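Local coordinates for protein enoyl-CoA hydratase/carnithine racemase (Thermus thermophilus JL-18, PDB 6SL9) that acts as a crotonase-family isomerase, PaaG, which probably forms oxepin-CoA in the bacterial breakdown of phenylacetic acid, at residues K24-T29 against T55-A60; L98-N103 against S112-G117. All coordinates share one frame; numbering follows the deposited sequence. Where two conformers were deposited one is given.

From the N terminus, the chain passes strand 14-19 and reaches loop 24-29, runs through helix 30-45 and strand 51-56, and returns at 55-60, where contact 1 closes. Contact 2 follows in series: after strand 98-102 the chain turns through strand 105-107 into helix 109-115, whose last residues, with G117 beyond, pack back on the strand and close the contact. The two contacts neither nest nor cross, but they meet through the sheet, where 51-56 and 98-102 are neighbouring strands. T55 OG1 bonds to the carbonyl of A101, and the N103 side-chain carboxamide, through OD1 and ND2, binds G56 N and A60 O. I28 of the loop 24-29 also packs against L113 in the helix of contact 2.

Contact 1. Residues K24-T29 against T55-A60; sequences KLNAIT and TGAGRA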
ATOM      1  N   LYS A  24       8.269 -29.913  17.633  1.00 18.35           N
ATOM      2  CA  LYS A  24       8.739 -29.544  16.274  1.00 17.45           C
ATOM      3  C   LYS A  24       8.407 -28.071  15.977  1.00 14.42           C
ATOM      4  O   LYS A  24       8.256 -27.735  14.796  1.00 15.83           O
ATOM      5  CB  LYS A  24       8.116 -30.513  15.260  1.00 23.45           C
ATOM      6  CG  LYS A  24       8.629 -31.946  15.302  1.00 30.02           C
ATOM      7  CD  LYS A  24       9.987 -32.091  14.600  1.00 47.51           C
ATOM      8  CE  LYS A  24      10.920 -33.154  15.163  1.00 57.09           C
ATOM      9  NZ  LYS A  24      10.194 -34.345  15.654  1.00 60.66           N
ATOM     10  N   LEU A  25       8.277 -27.244  17.015  1.00 13.55           N
ATOM     11  CA  LEU A  25       8.040 -25.791  16.829  1.00 13.29           C
ATOM     12  C   LEU A  25       6.788 -25.567  15.989  1.00 11.53           C
ATOM     13  O   LEU A  25       6.695 -24.615  15.214  1.00 12.53           O
ATOM     14  CB  LEU A  25       9.272 -25.124  16.236  1.00 15.30           C
ATOM     15  CG  LEU A  25      10.558 -25.330  17.015  1.00 18.38           C
ATOM     16  CD1 LEU A  25      11.702 -24.640  16.268  1.00 22.92           C
ATOM     17  CD2 LEU A  25      10.446 -24.876  18.487  1.00 20.59           C
ATOM     18  N   ASN A  26       5.776 -26.384  16.221  1.00 12.50           N
ATOM     19  CA  ASN A  26       4.482 -26.265  15.516  1.00 11.46           C
ATOM     20  C   ASN A  26       4.669 -26.227  14.012  1.00 11.14           C
ATOM     21  O   ASN A  26       3.931 -25.499  13.298  1.00 12.47           O
ATOM     22  CB  ASN A  26       3.661 -25.107  16.072  1.00 12.14           C
ATOM     23  CG  ASN A  26       3.527 -25.199  17.575  1.00 12.11           C
ATOM     24  OD1 ASN A  26       3.364 -26.290  18.124  1.00 13.67           O
ATOM     25  ND2 ASN A  26       3.559 -24.054  18.237  1.00 12.49           N
ATOM     26  N   ALA A  27       5.560 -27.058  13.529  1.00 13.20           N
ATOM     27  CA  ALA A  27       5.840 -27.125  12.095  1.00 13.38           C
ATOM     28  C   ALA A  27       4.581 -27.567  11.366  1.00 13.06           C
ATOM     29  O   ALA A  27       3.860 -28.450  11.835  1.00 17.42           O
ATOM     30  CB  ALA A  27       7.009 -28.010  11.872  1.00 17.15           C
ATOM     31  N   ILE A  28       4.378 -26.967  10.201  0.50 12.58           N
ATOM     32  CA  ILE A  28       3.152 -27.176   9.395  0.50 13.03           C
ATOM     33  C   ILE A  28       3.259 -28.442   8.539  0.50 11.91           C
ATOM     34  O   ILE A  28       4.260 -28.653   7.853  0.50 13.46           O
ATOM     35  CB  ILE A  28       2.858 -25.912   8.580  0.50 12.70           C
ATOM     36  CG1 ILE A  28       2.447 -24.769   9.515  0.50 12.63           C
ATOM     37  CG2 ILE A  28       1.826 -26.193   7.493  0.50 12.96           C
ATOM     38  CD1 ILE A  28       2.516 -23.404   8.879  0.50 15.98           C
ATOM     39  N   THR A  29       2.203 -29.242   8.552  1.00 13.05           N
ATOM     40  CA  THR A  29       2.029 -30.399   7.660  1.00 12.84           C
ATOM     41  C   THR A  29       0.628 -30.363   7.078  1.00 12.59           C
ATOM     42  O   THR A  29      -0.262 -29.683   7.609  1.00 12.38           O
ATOM     43  CB  THR A  29       2.230 -31.720   8.389  1.00 14.04           C
ATOM     44  OG1 THR A  29       1.210 -31.822   9.388  1.00 14.63           O
ATOM     45  CG2 THR A  29       3.626 -31.858   8.890  1.00 15.52           C
ATOM     46  N   THR A  55      -3.181 -19.215  18.395  1.00 10.88           N
ATOM     47  CA  THR A  55      -1.857 -19.109  19.029  1.00 11.35           C
ATOM     48  C   THR A  55      -1.107 -20.429  18.867  1.00 11.07           C
ATOM     49  O   THR A  55      -1.656 -21.378  18.318  1.00 11.80           O
ATOM     50  CB  THR A  55      -2.024 -18.663  20.480  1.00 12.94           C
ATOM     51  OG1 THR A  55      -0.764 -18.146  20.932  1.00 12.80           O
ATOM     52  CG2 THR A  55      -2.510 -19.756  21.405  1.00 13.54           C
ATOM     53  N   GLY A  56       0.124 -20.471  19.366  1.00 12.05           N
ATOM     54  CA  GLY A  56       0.937 -21.691  19.337  1.00 11.89           C
ATOM     55  C   GLY A  56       1.244 -22.193  20.734  1.00 12.04           C
ATOM     56  O   GLY A  56       1.357 -21.428  21.692  1.00 13.67           O
ATOM     57  N   ALA A  57       1.475 -23.486  20.822  1.00 12.06           N
ATOM     58  CA  ALA A  57       1.970 -24.124  22.051  1.00 12.62           C
ATOM     59  C   ALA A  57       3.485 -24.069  22.109  1.00 12.94           C
ATOM     60  O   ALA A  57       4.122 -24.189  21.105  1.00 14.04           O
ATOM     61  CB  ALA A  57       1.536 -25.563  22.112  1.00 14.79           C
ATOM     62  N   GLY A  58       4.012 -24.026  23.313  1.00 17.38           N
ATOM     63  CA  GLY A  58       5.462 -24.126  23.464  1.00 18.15           C
ATOM     64  C   GLY A  58       6.174 -22.839  23.110  1.00 17.73           C
ATOM     65  O   GLY A  58       5.574 -21.729  23.183  1.00 19.93           O
ATOM     66  N   ARG A  59       7.414 -22.949  22.670  1.00 19.23           N
ATOM     67  CA  ARG A  59       8.214 -21.731  22.537  1.00 21.52           C
ATOM     68  C   ARG A  59       7.941 -21.011  21.219  1.00 18.80           C
ATOM     69  O   ARG A  59       8.296 -19.839  21.114  1.00 22.95           O
ATOM     70  CB  ARG A  59       9.701 -22.012  22.718  1.00 23.68           C
ATOM     71  CG  ARG A  59      10.468 -22.550  21.515  1.00 27.05           C
ATOM     72  CD  ARG A  59      11.946 -22.737  21.836  1.00 32.14           C
ATOM     73  NE  ARG A  59      12.718 -23.357  20.761  1.00 31.57           N
ATOM     74  CZ  ARG A  59      13.205 -22.693  19.706  1.00 33.15           C
ATOM     75  NH1 ARG A  59      13.025 -21.382  19.606  1.00 39.66           N
ATOM     76  NH2 ARG A  59      13.860 -23.350  18.755  1.00 40.62           N
ATOM     77  N   ALA A  60       7.413 -21.694  20.196  1.00 18.50           N
ATOM     78  CA  ALA A  60       7.139 -21.105  18.878  1.00 15.12           C
ATOM     79  C   ALA A  60       5.663 -20.838  18.668  1.00 13.17           C
ATOM     80  O   ALA A  60       4.804 -21.531  19.206  1.00 13.79           O
ATOM     81  CB  ALA A  60       7.618 -22.036  17.819  1.00 19.78           C
TER
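The polar part of this contact rests on the carboxamide of N26. ND2 donates to the backbone O of A57 at 2.9 Å, with an N-H...O angle of 153°; the oxygen receives it on a lone pair in its carbonyl plane and lies close to the plane of the amide. A second ND2 bond goes to F61 O, while OD1 accepts from R21 N, so both ends of the flat group are gripped and its flip is fixed. Asparagine also suits the left-handed backbone here (phi 52°), which it tolerates better than most residues. An alanine here would remove the whole carboxamide and would probably loosen the turn at 57-61 from the loop after strand 14-19. G56 has to be small, since a CB would lie only 2.9 Å from N26 ND2.

Among the apolar contacts, L25 CB meets A60 CB at 3.8 Å; the alanine's lone methyl lets the backbones come close. Beyond it the leucine crosses R59 obliquely: CD2 sits 3.3 Å above the guanidinium plane, offset toward its rim, and CD1 reaches NH2 at 3.5 Å. R59 starts from the crowded position between N and C (chi1 82°), then extends from CG to NE, which lays its charged end over the leucine at the exposed margin. The positive phi at G58 suits glycine.

In crotonases the chain after the strand equivalent to 51-56 supplies part of the oxyanion hole, and the turn 57-60 probably leads into that region here. N26 O accepts a hydrogen bond from S62 OG, and the N26 side chain packs on L19 of strand 14-19. At the far end of 24-29, I28 lies on A109 and L113 of helix 109-115, and T29 OG1 caps L32 N at the start of helix 30-45.

Contact 2. Residues L98-N103 against S112-G117; sequences LVVAVN and SLALWG
Strand 98-102 runs alongside the end of helix 109-115, the backbones coming nearest at V100 and G117, whose CA atoms are 5.1 Å apart. This is part of a beta-alpha-beta crossover of the crotonase fold: the chain leaves strand 98-102, passes through the helix and re-enters the sheet as the parallel neighbour 119-123. No hydrogen bond joins the segments; the contact is buried, made by aliphatic side chains against the helix end, its carbonyls included. L98, V100 and V102 direct their side chains to the helix, as alternate strand residues do, while V99 faces away. Beta-branched valines suit the strand. A114 meets them with a single methyl: its CB lies 3.9 Å from V102 CG2 and 4.1 Å from V100 CG1. V100 CG1 is anti to the backbone N (chi1 166°), which sets CG2 beside that N, 3.6 Å from A114 O. L98, with CG anti to the backbone N (chi1 175°), brings CD2 to 3.9 Å from W116 O, whereas the indole of W116 turns away to pack on L146 and on L220 of the second subunit. At G117 a CB would clash with V100 CG2, so glycine fits; V100 CG2 rests 3.5 Å from G117 CA.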
ATOM      1  N   LEU A  98     -10.845 -12.696  13.705  1.00 11.41           N
ATOM      2  CA  LEU A  98      -9.729 -13.559  14.149  1.00 10.81           C
ATOM      3  C   LEU A  98      -8.663 -12.706  14.804  1.00 10.51           C
ATOM      4  O   LEU A  98      -8.108 -11.791  14.197  1.00 11.15           O
ATOM      5  CB  LEU A  98      -9.159 -14.316  12.945  1.00 11.72           C
ATOM      6  CG  LEU A  98      -7.909 -15.162  13.201  1.00 11.79           C
ATOM      7  CD1 LEU A  98      -8.225 -16.291  14.150  1.00 13.34           C
ATOM      8  CD2 LEU A  98      -7.316 -15.699  11.909  1.00 13.93           C
ATOM      9  N   VAL A  99      -8.345 -13.060  16.021  1.00 10.18           N
ATOM     10  CA  VAL A  99      -7.199 -12.481  16.738  1.00  9.91           C
ATOM     11  C   VAL A  99      -6.091 -13.513  16.670  1.00  9.71           C
ATOM     12  O   VAL A  99      -6.336 -14.701  16.884  1.00 10.95           O
ATOM     13  CB  VAL A  99      -7.563 -12.177  18.202  1.00 10.91           C
ATOM     14  CG1 VAL A  99      -6.379 -11.680  18.980  1.00 11.69           C
ATOM     15  CG2 VAL A  99      -8.700 -11.175  18.304  1.00 12.16           C
ATOM     16  N   VAL A 100      -4.847 -13.062  16.403  1.00  9.80           N
ATOM     17  CA  VAL A 100      -3.660 -13.964  16.477  1.00 10.09           C
ATOM     18  C   VAL A 100      -2.781 -13.492  17.623  1.00  9.84           C
ATOM     19  O   VAL A 100      -2.521 -12.278  17.700  1.00 11.61           O
ATOM     20  CB  VAL A 100      -2.929 -13.986  15.133  1.00 10.23           C
ATOM     21  CG1 VAL A 100      -1.542 -14.599  15.271  1.00 15.07           C
ATOM     22  CG2 VAL A 100      -3.729 -14.747  14.119  1.00 11.08           C
ATOM     23  N   ALA A 101      -2.302 -14.418  18.429  1.00 10.16           N
ATOM     24  CA  ALA A 101      -1.368 -14.160  19.541  1.00 10.25           C
ATOM     25  C   ALA A 101      -0.065 -14.879  19.200  1.00 11.31           C
ATOM     26  O   ALA A 101       0.033 -16.106  19.300  1.00 10.89           O
ATOM     27  CB  ALA A 101      -1.951 -14.625  20.829  1.00 12.31           C
ATOM     28  N   VAL A 102       0.934 -14.105  18.763  1.00 10.77           N
ATOM     29  CA  VAL A 102       2.238 -14.643  18.330  1.00 11.34           C
ATOM     30  C   VAL A 102       3.153 -14.795  19.558  1.00 11.66           C
ATOM     31  O   VAL A 102       3.697 -13.818  20.055  1.00 12.03           O
ATOM     32  CB  VAL A 102       2.883 -13.829  17.216  1.00 11.41           C
ATOM     33  CG1 VAL A 102       4.127 -14.521  16.710  1.00 12.43           C
ATOM     34  CG2 VAL A 102       1.928 -13.609  16.047  1.00 12.71           C
ATOM     35  N   ASN A 103       3.230 -16.021  20.073  1.00 12.13           N
ATOM     36  CA  ASN A 103       3.910 -16.344  21.331  1.00 12.11           C
ATOM     37  C   ASN A 103       5.389 -16.599  21.174  1.00 12.65           C
ATOM     38  O   ASN A 103       6.102 -16.628  22.183  1.00 16.91           O
ATOM     39  CB  ASN A 103       3.230 -17.540  21.986  1.00 12.71           C
ATOM     40  CG  ASN A 103       3.237 -18.742  21.077  1.00 12.86           C
ATOM     41  OD1 ASN A 103       2.569 -18.733  20.035  1.00 12.83           O
ATOM     42  ND2 ASN A 103       4.055 -19.739  21.427  1.00 14.55           N
ATOM     43  N   SER A 112       3.242 -16.512   7.492  1.00 10.47           N
ATOM     44  CA  SER A 112       2.038 -16.362   6.657  1.00 11.16           C
ATOM     45  C   SER A 112       0.773 -16.512   7.484  1.00 10.83           C
ATOM     46  O   SER A 112      -0.120 -15.639   7.429  1.00 13.02           O
ATOM     47  CB  SER A 112       2.033 -17.358   5.493  1.00 12.65           C
ATOM     48  OG  SER A 112       3.259 -17.350   4.751  1.00 14.25           O
ATOM     49  N   LEU A 113       0.687 -17.591   8.270  1.00 11.11           N
ATOM     50  CA  LEU A 113      -0.533 -17.888   9.036  1.00 11.15           C
ATOM     51  C   LEU A 113      -0.784 -16.782  10.060  1.00 11.11           C
ATOM     52  O   LEU A 113      -1.891 -16.313  10.239  1.00 12.41           O
ATOM     53  CB  LEU A 113      -0.405 -19.282   9.695  1.00 13.84           C
ATOM     54  CG  LEU A 113      -0.532 -20.489   8.752  1.00 20.93           C
ATOM     55  CD1 LEU A 113      -0.422 -21.804   9.523  1.00 31.00           C
ATOM     56  CD2 LEU A 113      -1.863 -20.531   8.003  1.00 28.22           C
ATOM     57  N   ALA A 114       0.281 -16.325  10.756  1.00 10.21           N
ATOM     58  CA  ALA A 114       0.121 -15.314  11.813  1.00 11.43           C
ATOM     59  C   ALA A 114      -0.462 -14.041  11.197  1.00 10.48           C
ATOM     60  O   ALA A 114      -1.290 -13.344  11.823  1.00 11.46           O
ATOM     61  CB  ALA A 114       1.453 -15.027  12.444  1.00 11.96           C
ATOM     62  N   LEU A 115      -0.061 -13.707   9.988  1.00  9.99           N
ATOM     63  CA  LEU A 115      -0.422 -12.412   9.379  1.00 10.80           C
ATOM     64  C   LEU A 115      -1.850 -12.410   8.868  1.00 10.77           C
ATOM     65  O   LEU A 115      -2.369 -11.346   8.558  1.00 12.01           O
ATOM     66  CB  LEU A 115       0.565 -12.019   8.289  1.00 10.57           C
ATOM     67  CG  LEU A 115       1.996 -11.736   8.779  1.00 11.98           C
ATOM     68  CD1 LEU A 115       2.866 -11.289   7.655  1.00 13.12           C
ATOM     69  CD2 LEU A 115       2.062 -10.755   9.951  1.00 15.01           C
ATOM     70  N   TRP A 116      -2.527 -13.552   8.861  1.00  9.79           N
ATOM     71  CA  TRP A 116      -3.962 -13.609   8.517  1.00 10.37           C
ATOM     72  C   TRP A 116      -4.855 -13.157   9.661  1.00 10.33           C
ATOM     73  O   TRP A 116      -6.030 -12.956   9.423  1.00 11.93           O
ATOM     74  CB  TRP A 116      -4.373 -15.002   8.020  1.00 11.71           C
ATOM     75  CG  TRP A 116      -3.960 -15.257   6.606  1.00 11.82           C
ATOM     76  CD1 TRP A 116      -2.919 -16.012   6.140  1.00 11.79           C
ATOM     77  CD2 TRP A 116      -4.501 -14.558   5.485  1.00 11.15           C
ATOM     78  NE1 TRP A 116      -2.817 -15.845   4.790  1.00 12.27           N
ATOM     79  CE2 TRP A 116      -3.766 -14.958   4.357  1.00 11.52           C
ATOM     80  CE3 TRP A 116      -5.540 -13.633   5.341  1.00 11.29           C
ATOM     81  CZ2 TRP A 116      -4.028 -14.428   3.093  1.00 12.15           C
ATOM     82  CZ3 TRP A 116      -5.801 -13.115   4.084  1.00 12.41           C
ATOM     83  CH2 TRP A 116      -5.047 -13.512   2.990  1.00 12.69           C
ATOM     84  N   GLY A 117      -4.320 -12.972  10.879  1.00 10.23           N
ATOM     85  CA  GLY A 117      -5.176 -12.408  11.913  1.00 10.78           C
ATOM     86  C   GLY A 117      -5.700 -11.052  11.503  1.00 10.57           C
ATOM     87  O   GLY A 117      -4.967 -10.281  10.892  1.00 11.56           O
TER